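Local coordinates for protein TetR-family transcriptional regulator (Streptomyces coelicolor, PDB 2G7L) that probably represses or otherwise regulates transcription as a dimeric, all-helical TetR-family regulator, binding DNA through a helix-turn-helix domain and perhaps sensing a small molecule through its C-terminal domain, at residues V29-A34 with E38-R43; V58-A61 with E65-A68; L75-L80 with T101-A106; L134-G139 with A143-G148. All blocks are in the same frame, centred on the assembly; numbering follows the deposited sequence. Where two conformers were deposited one is given.

Interaction 1. Residues V29-A34 with E38-R43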
loop_
_atom_site.group_PDB
_atom_site.type_symbol
_atom_site.label_atom_id
_atom_site.label_comp_id
_atom_site.label_asym_id
_atom_site.label_seq_id
_atom_site.Cartn_x
_atom_site.Cartn_y
_atom_site.Cartn_z
ATOM N N VAL A 29 -20.380 11.733 -3.967
ATOM C CA VAL A 29 -20.156 11.989 -2.561
ATOM C C VAL A 29 -21.440 11.771 -1.789
ATOM O O VAL A 29 -21.439 11.115 -0.726
ATOM C CB VAL A 29 -19.630 13.428 -2.298
ATOM C CG1 VAL A 29 -19.621 13.735 -0.769
ATOM C CG2 VAL A 29 -18.188 13.625 -2.849
ATOM N N ALA A 30 -22.535 12.369 -2.288
ATOM C CA ALA A 30 -23.851 12.236 -1.671
ATOM C C ALA A 30 -24.297 10.789 -1.669
ATOM O O ALA A 30 -24.772 10.321 -0.666
ATOM C CB ALA A 30 -24.923 13.159 -2.428
ATOM N N LEU A 31 -24.134 10.087 -2.787
ATOM C CA LEU A 31 -24.421 8.633 -2.837
ATOM C C LEU A 31 -23.667 7.788 -1.767
ATOM O O LEU A 31 -24.273 6.899 -1.136
ATOM C CB LEU A 31 -24.129 8.096 -4.221
ATOM C CG LEU A 31 -24.710 6.750 -4.574
ATOM C CD1 LEU A 31 -26.211 6.700 -4.251
ATOM C CD2 LEU A 31 -24.444 6.583 -6.052
HETATM N N MSE A 32 -22.383 8.107 -1.518
HETATM C CA MSE A 32 -21.597 7.407 -0.503
HETATM C C MSE A 32 -22.129 7.603 0.928
HETATM O O MSE A 32 -22.273 6.650 1.668
HETATM C CB MSE A 32 -20.134 7.835 -0.561
HETATM C CG MSE A 32 -19.367 7.536 0.763
HETATM SE SE MSE A 32 -17.611 8.246 0.662
HETATM C CE MSE A 32 -18.059 9.716 1.919
ATOM N N ARG A 33 -22.343 8.849 1.317
ATOM C CA ARG A 33 -22.923 9.209 2.606
ATOM C C ARG A 33 -24.316 8.589 2.889
ATOM O O ARG A 33 -24.649 8.301 4.034
ATOM C CB ARG A 33 -23.075 10.728 2.644
ATOM C CG ARG A 33 -21.851 11.456 2.239
ATOM C CD ARG A 33 -21.260 12.052 3.437
ATOM N NE ARG A 33 -20.241 13.048 3.141
ATOM C CZ ARG A 33 -19.000 13.012 3.627
ATOM N NH1 ARG A 33 -18.599 11.981 4.426
ATOM N NH2 ARG A 33 -18.155 14.011 3.317
ATOM N N ALA A 34 -25.109 8.423 1.837
ATOM C CA ALA A 34 -26.458 7.956 1.942
ATOM C C ALA A 34 -26.512 6.440 1.897
ATOM O O ALA A 34 -27.372 5.800 2.520
ATOM C CB ALA A 34 -27.306 8.562 0.778
ATOM N N GLU A 38 -19.901 1.163 -1.628
ATOM C CA GLU A 38 -20.124 -0.074 -2.382
ATOM C C GLU A 38 -21.179 0.185 -3.467
ATOM O O GLU A 38 -21.091 -0.359 -4.572
ATOM C CB GLU A 38 -20.516 -1.225 -1.427
ATOM C CG GLU A 38 -21.599 -0.898 -0.334
ATOM C CD GLU A 38 -21.055 -0.172 0.935
ATOM O OE1 GLU A 38 -20.095 0.629 0.841
ATOM O OE2 GLU A 38 -21.599 -0.379 2.047
ATOM N N LYS A 39 -22.122 1.082 -3.153
ATOM C CA LYS A 39 -23.170 1.570 -4.073
ATOM C C LYS A 39 -22.719 2.590 -5.164
ATOM O O LYS A 39 -23.384 2.767 -6.188
ATOM C CB LYS A 39 -24.299 2.189 -3.247
ATOM C CG LYS A 39 -24.808 1.343 -2.077
ATOM C CD LYS A 39 -25.429 0.061 -2.555
ATOM C CE LYS A 39 -26.198 -0.621 -1.432
ATOM N NZ LYS A 39 -26.374 -2.044 -1.809
ATOM N N VAL A 40 -21.587 3.254 -4.948
ATOM C CA VAL A 40 -21.074 4.234 -5.887
ATOM C C VAL A 40 -20.392 3.540 -7.086
ATOM O O VAL A 40 -19.153 3.328 -7.126
ATOM C CB VAL A 40 -20.131 5.248 -5.178
ATOM C CG1 VAL A 40 -19.673 6.347 -6.154
ATOM C CG2 VAL A 40 -20.811 5.836 -3.914
ATOM N N THR A 41 -21.202 3.185 -8.075
ATOM C CA THR A 41 -20.669 2.590 -9.287
ATOM C C THR A 41 -20.973 3.555 -10.405
ATOM O O THR A 41 -21.761 4.470 -10.211
ATOM C CB THR A 41 -21.363 1.236 -9.572
ATOM O OG1 THR A 41 -22.744 1.478 -9.864
ATOM C CG2 THR A 41 -21.300 0.308 -8.358
HETATM N N MSE A 42 -20.371 3.351 -11.573
HETATM C CA MSE A 42 -20.616 4.226 -12.711
HETATM C C MSE A 42 -22.071 4.097 -13.197
HETATM O O MSE A 42 -22.695 5.089 -13.579
HETATM C CB MSE A 42 -19.613 3.953 -13.855
HETATM C CG MSE A 42 -18.168 4.461 -13.555
HETATM SE SE MSE A 42 -18.069 6.435 -13.450
HETATM C CE MSE A 42 -17.875 6.809 -15.233
ATOM N N ARG A 43 -22.589 2.864 -13.169
ATOM C CA ARG A 43 -23.975 2.549 -13.551
ATOM C C ARG A 43 -24.987 3.150 -12.543
ATOM O O ARG A 43 -25.892 3.815 -12.953
ATOM C CB ARG A 43 -24.147 1.033 -13.732
ATOM C CG ARG A 43 -25.598 0.549 -13.992
ATOM C CD ARG A 43 -25.988 -0.662 -13.052
ATOM N NE ARG A 43 -25.224 -0.655 -11.788
ATOM C CZ ARG A 43 -25.694 -1.031 -10.596
ATOM N NH1 ARG A 43 -26.958 -1.446 -10.470
ATOM N NH2 ARG A 43 -24.902 -0.963 -9.524
#
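Val-40 sends one branch, CG2, against the side of helix 21-35, where it settles between Leu-31 and Met-32. Its chi1 of -176° turns CG1 away from its own backbone N and leaves CG2 beside that N, and CG2 is the side-chain atom that makes the contact: it lies 3.7 Å from the backbone N of Met-32 and 4.0 Å from Leu-31 CB. Met-32, a selenomethionine, offers CB to the same methyl, while the rest of its chain bends off towards Leu-74 and His-107. Leu-31 passes Val-40 in the opposite sense; with CG anti to the backbone N (chi1 -164°), it reaches forward until CD2 stands 4.0 Å from Lys-39 O. These residues join the first helix of a TetR-type DNA-binding domain to the turn leading into helix 42-48, the first helix of its helix-turn-helix. Val-40 is the centre of an inverse gamma turn, and Thr-41 follows as N-cap, its OG1 bonded to Arg-44 N. Within the same segment Arg-43 NH2 makes a bent hydrogen bond (139°) to Thr-41 OG1, at 3.3 Å. The leucine continues on to Arg-44 and Leu-45, and Val-40 is covered by Leu-66 of helix 63-74.

Interaction 2. Residues V58-A61 with E65-A68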
loop_
_atom_site.group_PDB
_atom_site.type_symbol
_atom_site.label_atom_id
_atom_site.label_comp_id
_atom_site.label_asym_id
_atom_site.label_seq_id
_atom_site.Cartn_x
_atom_site.Cartn_y
_atom_site.Cartn_z
ATOM N N VAL A 58 -16.130 10.268 -19.865
ATOM C CA VAL A 58 -15.315 11.356 -20.361
ATOM C C VAL A 58 -14.755 12.199 -19.200
ATOM O O VAL A 58 -13.679 12.787 -19.320
ATOM C CB VAL A 58 -16.077 12.208 -21.431
ATOM C CG1 VAL A 58 -17.517 11.810 -21.511
ATOM C CG2 VAL A 58 -15.935 13.713 -21.187
ATOM N N TYR A 59 -15.483 12.235 -18.086
ATOM C CA TYR A 59 -15.090 12.971 -16.862
ATOM C C TYR A 59 -14.283 12.085 -15.916
ATOM O O TYR A 59 -13.186 12.452 -15.516
ATOM C CB TYR A 59 -16.321 13.568 -16.174
ATOM C CG TYR A 59 -17.064 14.483 -17.105
ATOM C CD1 TYR A 59 -18.264 14.090 -17.686
ATOM C CD2 TYR A 59 -16.543 15.740 -17.457
ATOM C CE1 TYR A 59 -18.945 14.910 -18.566
ATOM C CE2 TYR A 59 -17.228 16.582 -18.341
ATOM C CZ TYR A 59 -18.426 16.155 -18.894
ATOM O OH TYR A 59 -19.128 16.960 -19.788
ATOM N N VAL A 60 -14.808 10.909 -15.593
ATOM C CA VAL A 60 -14.119 9.947 -14.735
ATOM C C VAL A 60 -13.970 8.610 -15.480
ATOM O O VAL A 60 -14.967 7.975 -15.844
ATOM C CB VAL A 60 -14.773 9.840 -13.268
ATOM C CG1 VAL A 60 -16.226 10.189 -13.276
ATOM C CG2 VAL A 60 -14.605 8.506 -12.688
ATOM N N ALA A 61 -12.726 8.196 -15.732
ATOM C CA ALA A 61 -12.486 7.100 -16.670
ATOM C C ALA A 61 -12.771 5.695 -16.111
ATOM O O ALA A 61 -12.892 4.740 -16.874
ATOM C CB ALA A 61 -11.057 7.214 -17.287
ATOM N N GLU A 65 -10.604 6.166 -10.580
ATOM C CA GLU A 65 -10.654 7.608 -10.835
ATOM C C GLU A 65 -11.821 8.254 -10.110
ATOM O O GLU A 65 -11.708 9.369 -9.584
ATOM C CB GLU A 65 -10.682 7.953 -12.327
ATOM C CG GLU A 65 -9.324 7.690 -13.099
ATOM C CD GLU A 65 -8.100 8.483 -12.566
ATOM O OE1 GLU A 65 -8.298 9.519 -11.876
ATOM O OE2 GLU A 65 -6.928 8.080 -12.843
ATOM N N LEU A 66 -12.924 7.519 -10.038
ATOM C CA LEU A 66 -14.145 7.976 -9.349
ATOM C C LEU A 66 -13.913 7.947 -7.824
ATOM O O LEU A 66 -14.268 8.909 -7.113
ATOM C CB LEU A 66 -15.347 7.074 -9.725
ATOM C CG LEU A 66 -16.675 7.274 -8.964
ATOM C CD1 LEU A 66 -17.279 8.674 -9.368
ATOM C CD2 LEU A 66 -17.698 6.106 -9.240
ATOM N N HIS A 67 -13.339 6.839 -7.311
ATOM C CA HIS A 67 -12.998 6.820 -5.857
ATOM C C HIS A 67 -11.984 7.902 -5.548
ATOM O O HIS A 67 -12.103 8.563 -4.533
ATOM C CB HIS A 67 -12.507 5.460 -5.364
ATOM C CG HIS A 67 -13.560 4.395 -5.379
ATOM N ND1 HIS A 67 -13.280 3.071 -5.115
ATOM C CD2 HIS A 67 -14.884 4.451 -5.654
ATOM C CE1 HIS A 67 -14.391 2.358 -5.219
ATOM N NE2 HIS A 67 -15.374 3.171 -5.557
ATOM N N ALA A 68 -11.016 8.099 -6.439
ATOM C CA ALA A 68 -9.982 9.142 -6.246
ATOM C C ALA A 68 -10.604 10.576 -6.124
ATOM O O ALA A 68 -10.230 11.352 -5.214
ATOM C CB ALA A 68 -8.966 9.107 -7.333
#
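The loop that leaves helix 53-56, the expected recognition helix of the TetR-type helix-turn-helix, folds back here on helix 63-74, with Val-60 pressed on the first turn of that helix. Val-60 and Glu-65 have the closest alpha carbons, 5.7 Å from CA to CA. One branch of the valine makes the contact: CG2 sits over the backbone between Glu-65 and Leu-66, 3.3 Å from Leu-66 N and 3.4 Å from Leu-66 CB. The latter is tighter than an ordinary carbon-carbon contact. The chi1 of Val-60, 27°, is far from a staggered value, so the methyl is either strained or placed with some error, and the exact closeness is best taken with caution. Of the Leu-66 side chain, CB makes the contact; its CG, anti to the backbone N at chi1 172°, carries the branched end on towards Ala-28 and Leu-45. Glu-65 contributes its backbone C and its CB: CB is 4.0 Å from Val-60 CG2 and also 4.0 Å from Ala-61 N, and the chain then bends at chi2 and takes the carboxylate away. Its own backbone N is hydrogen-bonded to Asn-62 OD1 at the helix start, and its side chain packs on Ala-178 of the second subunit. Ile-24 and Met-42 cover Val-60 further. Between the two segments the contact is therefore made by van der Waals packing, with the glutamate's methylene part serving as apolar surface while its charge is directed elsewhere.

Interaction 3. Residues L75-L80 with T101-A106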
loop_
_atom_site.group_PDB
_atom_site.type_symbol
_atom_site.label_atom_id
_atom_site.label_comp_id
_atom_site.label_asym_id
_atom_site.label_seq_id
_atom_site.Cartn_x
_atom_site.Cartn_y
_atom_site.Cartn_z
ATOM N N LEU A 75 -10.734 15.321 1.266
ATOM C CA LEU A 75 -9.445 15.901 1.688
ATOM C C LEU A 75 -9.483 17.420 1.851
ATOM O O LEU A 75 -8.472 18.028 2.208
ATOM C CB LEU A 75 -8.335 15.533 0.675
ATOM C CG LEU A 75 -7.450 14.310 0.958
ATOM C CD1 LEU A 75 -8.070 13.365 1.950
ATOM C CD2 LEU A 75 -7.045 13.593 -0.317
ATOM N N GLY A 76 -10.631 18.043 1.543
ATOM C CA GLY A 76 -10.820 19.458 1.826
ATOM C C GLY A 76 -10.961 19.681 3.327
ATOM O O GLY A 76 -10.798 20.813 3.820
ATOM N N GLU A 77 -11.262 18.616 4.063
ATOM C CA GLU A 77 -11.414 18.730 5.513
ATOM C C GLU A 77 -10.044 18.896 6.219
ATOM O O GLU A 77 -9.911 19.747 7.119
ATOM C CB GLU A 77 -12.256 17.576 6.098
ATOM C CG GLU A 77 -11.495 16.242 6.314
ATOM C CD GLU A 77 -12.422 15.032 6.592
ATOM O OE1 GLU A 77 -12.920 14.396 5.594
ATOM O OE2 GLU A 77 -12.600 14.698 7.809
ATOM N N VAL A 78 -9.036 18.122 5.795
ATOM C CA VAL A 78 -7.665 18.218 6.365
ATOM C C VAL A 78 -7.042 19.639 6.483
ATOM O O VAL A 78 -7.152 20.490 5.574
ATOM C CB VAL A 78 -6.638 17.083 5.834
ATOM C CG1 VAL A 78 -7.136 16.347 4.608
ATOM C CG2 VAL A 78 -5.206 17.623 5.615
ATOM N N ASP A 79 -6.412 19.851 7.648
ATOM C CA ASP A 79 -5.799 21.123 8.081
ATOM C C ASP A 79 -4.400 21.339 7.491
ATOM O O ASP A 79 -3.421 20.727 7.939
ATOM C CB ASP A 79 -5.711 21.194 9.623
ATOM C CG ASP A 79 -6.480 20.044 10.351
ATOM O OD1 ASP A 79 -6.556 20.101 11.613
ATOM O OD2 ASP A 79 -6.999 19.090 9.706
ATOM N N LEU A 80 -4.321 22.202 6.483
ATOM C CA LEU A 80 -3.066 22.584 5.845
ATOM C C LEU A 80 -2.560 23.945 6.379
ATOM O O LEU A 80 -1.793 24.675 5.720
ATOM C CB LEU A 80 -3.264 22.630 4.329
ATOM C CG LEU A 80 -3.742 21.339 3.650
ATOM C CD1 LEU A 80 -3.576 21.517 2.195
ATOM C CD2 LEU A 80 -2.962 20.127 4.115
ATOM N N THR A 101 -4.088 10.638 7.089
ATOM C CA THR A 101 -4.270 9.243 7.497
ATOM C C THR A 101 -5.632 8.977 8.170
ATOM O O THR A 101 -6.260 7.963 7.912
ATOM C CB THR A 101 -3.106 8.765 8.436
ATOM O OG1 THR A 101 -1.866 8.884 7.736
ATOM C CG2 THR A 101 -3.274 7.310 8.805
ATOM N N LEU A 102 -6.057 9.892 9.035
ATOM C CA LEU A 102 -7.348 9.773 9.707
ATOM C C LEU A 102 -8.517 9.843 8.717
ATOM O O LEU A 102 -9.489 9.152 8.903
ATOM C CB LEU A 102 -7.489 10.872 10.771
ATOM C CG LEU A 102 -6.653 10.578 12.029
ATOM C CD1 LEU A 102 -6.429 11.851 12.818
ATOM C CD2 LEU A 102 -7.239 9.460 12.902
ATOM N N VAL A 103 -8.417 10.630 7.654
ATOM C CA VAL A 103 -9.469 10.486 6.624
ATOM C C VAL A 103 -9.439 9.139 5.920
ATOM O O VAL A 103 -10.462 8.538 5.733
ATOM C CB VAL A 103 -9.766 11.752 5.698
ATOM C CG1 VAL A 103 -8.801 12.908 5.873
ATOM C CG2 VAL A 103 -10.110 11.419 4.220
ATOM N N LEU A 104 -8.260 8.621 5.633
ATOM C CA LEU A 104 -8.144 7.275 5.048
ATOM C C LEU A 104 -8.664 6.175 5.964
ATOM O O LEU A 104 -9.304 5.260 5.494
ATOM C CB LEU A 104 -6.704 7.008 4.641
ATOM C CG LEU A 104 -6.169 7.285 3.218
ATOM C CD1 LEU A 104 -6.979 8.223 2.412
ATOM C CD2 LEU A 104 -4.740 7.679 3.177
ATOM N N PHE A 105 -8.393 6.256 7.262
ATOM C CA PHE A 105 -8.859 5.231 8.215
ATOM C C PHE A 105 -10.386 5.215 8.279
ATOM O O PHE A 105 -10.971 4.172 8.500
ATOM C CB PHE A 105 -8.316 5.495 9.635
ATOM C CG PHE A 105 -6.933 4.852 9.936
ATOM C CD1 PHE A 105 -5.874 4.948 9.029
ATOM C CD2 PHE A 105 -6.714 4.184 11.140
ATOM C CE1 PHE A 105 -4.569 4.362 9.310
ATOM C CE2 PHE A 105 -5.429 3.629 11.441
ATOM C CZ PHE A 105 -4.362 3.714 10.499
ATOM N N ALA A 106 -11.025 6.373 8.099
ATOM C CA ALA A 106 -12.499 6.466 7.976
ATOM C C ALA A 106 -13.004 5.815 6.685
ATOM O O ALA A 106 -14.116 5.314 6.653
ATOM C CB ALA A 106 -12.967 7.931 8.081
#
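Val-103 of helix 89-106 points both its methyls at the loop 75-80 and accounts for nearly all of the contact on its side. The tight part lies against Leu-75: CD1 of that leucine touches both branches, 3.6 Å from Val-103 CG2 and 4.0 Å from Val-103 CG1. The two side chains cross at about a right angle. Val-78 adds a lighter touch, CG1 lying 4.0 Å from Val-103 CG1. All three residues have torsions far from staggered values, and the fine placement of these methyls is uncertain. Behind this buried patch Leu-71 and Leu-74 of helix 63-74 also press on the valine, and Leu-75 packs on Asn-123 and Tyr-124. The solvent side is looser. Glu-77 is exposed; its CG stands between the backbone N and the carbonyl carbon (chi1 80°), and from there the chain runs out past Val-103 in the opposite sense until OE1 comes within 4.1 Å of Val-103 CB, a contact of an oxygen with a carbon and no polar bond. The contact packs on helix 89-106 the loop that follows helix 63-74, the helix that in TetR-family proteins links the DNA-binding domain to the helical C-terminal domain.

Interaction 4. Residues L134-G139 with A143-G148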
loop_
_atom_site.group_PDB
_atom_site.type_symbol
_atom_site.label_atom_id
_atom_site.label_comp_id
_atom_site.label_asym_id
_atom_site.label_seq_id
_atom_site.Cartn_x
_atom_site.Cartn_y
_atom_site.Cartn_z
ATOM N N LEU A 134 6.759 21.879 3.896
ATOM C CA LEU A 134 7.238 21.476 5.211
ATOM C C LEU A 134 8.485 20.582 5.102
ATOM O O LEU A 134 9.526 20.830 5.723
ATOM C CB LEU A 134 6.120 20.746 5.942
ATOM C CG LEU A 134 4.958 21.614 6.410
ATOM C CD1 LEU A 134 3.904 20.804 7.135
ATOM C CD2 LEU A 134 5.426 22.721 7.401
ATOM N N LEU A 135 8.391 19.527 4.307
ATOM C CA LEU A 135 9.534 18.634 4.212
ATOM C C LEU A 135 10.782 19.362 3.760
ATOM O O LEU A 135 11.899 19.043 4.163
ATOM C CB LEU A 135 9.230 17.410 3.295
ATOM C CG LEU A 135 10.308 16.301 3.323
ATOM C CD1 LEU A 135 10.649 15.751 4.784
ATOM C CD2 LEU A 135 9.986 15.187 2.337
ATOM N N ALA A 136 10.605 20.311 2.860
ATOM C CA ALA A 136 11.732 21.072 2.268
ATOM C C ALA A 136 12.574 21.891 3.338
ATOM O O ALA A 136 13.770 22.132 3.125
ATOM C CB ALA A 136 11.192 22.024 1.163
ATOM N N ARG A 137 11.923 22.240 4.450
ATOM C CA ARG A 137 12.508 23.055 5.533
ATOM C C ARG A 137 13.609 22.267 6.230
ATOM O O ARG A 137 14.493 22.848 6.874
ATOM C CB ARG A 137 11.399 23.507 6.518
ATOM C CG ARG A 137 10.344 24.445 5.828
ATOM C CD ARG A 137 9.236 25.117 6.685
ATOM N NE ARG A 137 8.488 26.115 5.872
ATOM C CZ ARG A 137 7.249 26.561 6.109
ATOM N NH1 ARG A 137 6.698 27.441 5.292
ATOM N NH2 ARG A 137 6.527 26.125 7.135
ATOM N N SER A 138 13.556 20.929 6.083
ATOM C CA SER A 138 14.580 20.048 6.622
ATOM C C SER A 138 15.956 20.458 6.072
ATOM O O SER A 138 16.960 20.074 6.643
ATOM C CB SER A 138 14.289 18.593 6.182
ATOM O OG SER A 138 14.628 18.418 4.787
ATOM N N GLY A 139 16.008 21.182 4.955
ATOM C CA GLY A 139 17.256 21.480 4.281
ATOM C C GLY A 139 17.710 20.426 3.306
ATOM O O GLY A 139 18.593 20.675 2.487
ATOM N N ALA A 143 15.705 16.611 -4.628
ATOM C CA ALA A 143 15.344 15.290 -5.152
ATOM C C ALA A 143 14.749 14.424 -4.043
ATOM O O ALA A 143 13.753 13.717 -4.242
ATOM C CB ALA A 143 16.522 14.619 -5.791
ATOM N N GLN A 144 15.314 14.545 -2.840
ATOM C CA GLN A 144 14.905 13.779 -1.675
ATOM C C GLN A 144 13.605 14.282 -1.137
ATOM O O GLN A 144 12.760 13.503 -0.597
ATOM C CB GLN A 144 15.972 13.845 -0.587
ATOM C CG GLN A 144 17.204 13.065 -1.001
ATOM C CD GLN A 144 18.481 13.460 -0.232
ATOM O OE1 GLN A 144 19.514 13.688 -0.845
ATOM N NE2 GLN A 144 18.409 13.482 1.084
ATOM N N VAL A 145 13.392 15.597 -1.225
ATOM C CA VAL A 145 12.055 16.059 -0.775
ATOM C C VAL A 145 10.932 15.669 -1.771
ATOM O O VAL A 145 9.867 15.363 -1.349
ATOM C CB VAL A 145 12.002 17.500 -0.120
ATOM C CG1 VAL A 145 13.376 18.211 0.016
ATOM C CG2 VAL A 145 10.802 18.323 -0.486
ATOM N N ALA A 146 11.251 15.625 -3.051
ATOM C CA ALA A 146 10.335 15.297 -4.130
ATOM C C ALA A 146 9.920 13.803 -4.087
ATOM O O ALA A 146 8.733 13.522 -4.074
ATOM C CB ALA A 146 11.030 15.645 -5.507
ATOM N N TRP A 147 10.905 12.872 -4.037
ATOM C CA TRP A 147 10.628 11.443 -3.880
ATOM C C TRP A 147 10.134 11.116 -2.478
ATOM O O TRP A 147 9.323 10.193 -2.280
ATOM C CB TRP A 147 11.847 10.623 -4.287
ATOM C CG TRP A 147 12.142 10.661 -5.770
ATOM C CD1 TRP A 147 11.698 11.564 -6.660
ATOM C CD2 TRP A 147 12.968 9.737 -6.510
ATOM N NE1 TRP A 147 12.234 11.297 -7.949
ATOM C CE2 TRP A 147 13.015 10.177 -7.851
ATOM C CE3 TRP A 147 13.651 8.565 -6.165
ATOM C CZ2 TRP A 147 13.723 9.477 -8.860
ATOM C CZ3 TRP A 147 14.359 7.902 -7.141
ATOM C CH2 TRP A 147 14.396 8.354 -8.466
ATOM N N GLY A 148 10.518 11.924 -1.492
ATOM C CA GLY A 148 10.098 11.674 -0.143
ATOM C C GLY A 148 8.628 11.868 0.140
ATOM O O GLY A 148 8.002 11.119 0.881
#
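The flat groups of segment 143-148 serve partners beyond the contact that Leu-135 and Val-145 make. The indole of Trp-147, on the far side of helix 142-161, makes a cation-pi contact with Arg-209 of the second subunit, and the NE1 at its edge gives a weak hydrogen bond to Leu-200 O of that subunit; Gln-144 turns its amide NE2 to Ile-221 O. Side chain against side chain, Leu-135 and Val-145 run past each other in opposite senses, Leu-135 CD2 being 3.9 Å from Val-145 CB and 3.7 Å from Val-145 O. CG anti to the backbone N (chi1 -171°) swings the leucine across to the facing helix, and the lack of a side chain on Gly-148 lets CD2 come within 4.2 Å of Gly-148 C. Ala-136 CB lies 4.1 Å from Val-145 CG2, though the branches of this nearly eclipsed valine are named with caution. This is the turn of a helical hairpin in the TetR C-terminal domain: a type I beta turn from Ala-136 to Gly-139 lies between the two helices, and Gly-139 has positive phi, which glycine adopts readily. Two donors grip Leu-135 O there. Ser-138 OG lies 2.9 Å from Leu-135 O, almost in line with the carbonyl bond, and also bonds to Ala-140 N; the second donor is Ser-138 N. His-197 of the second subunit packs on Val-145.

Overall arrangement
The four contacts follow one another in series along the chain. Interactions 1 and 2 touch within the DNA-binding domain: Val-40 CG1 lies 3.7 Å from Leu-66 CD2, so the turn before helix 42-48 and the start of helix 63-74 share one hydrophobic core. Interaction 3 stands at the border with the C-terminal domain, its nearest atoms about 6 Å from those of both interactions 1 and 2. Interaction 4 lies on the opposite side of the chain's centre from interaction 1, 37 Å away between centres, and 21 Å from interaction 3; the second subunit packs on its helix 142-161 and also reaches Glu-65 in interaction 2.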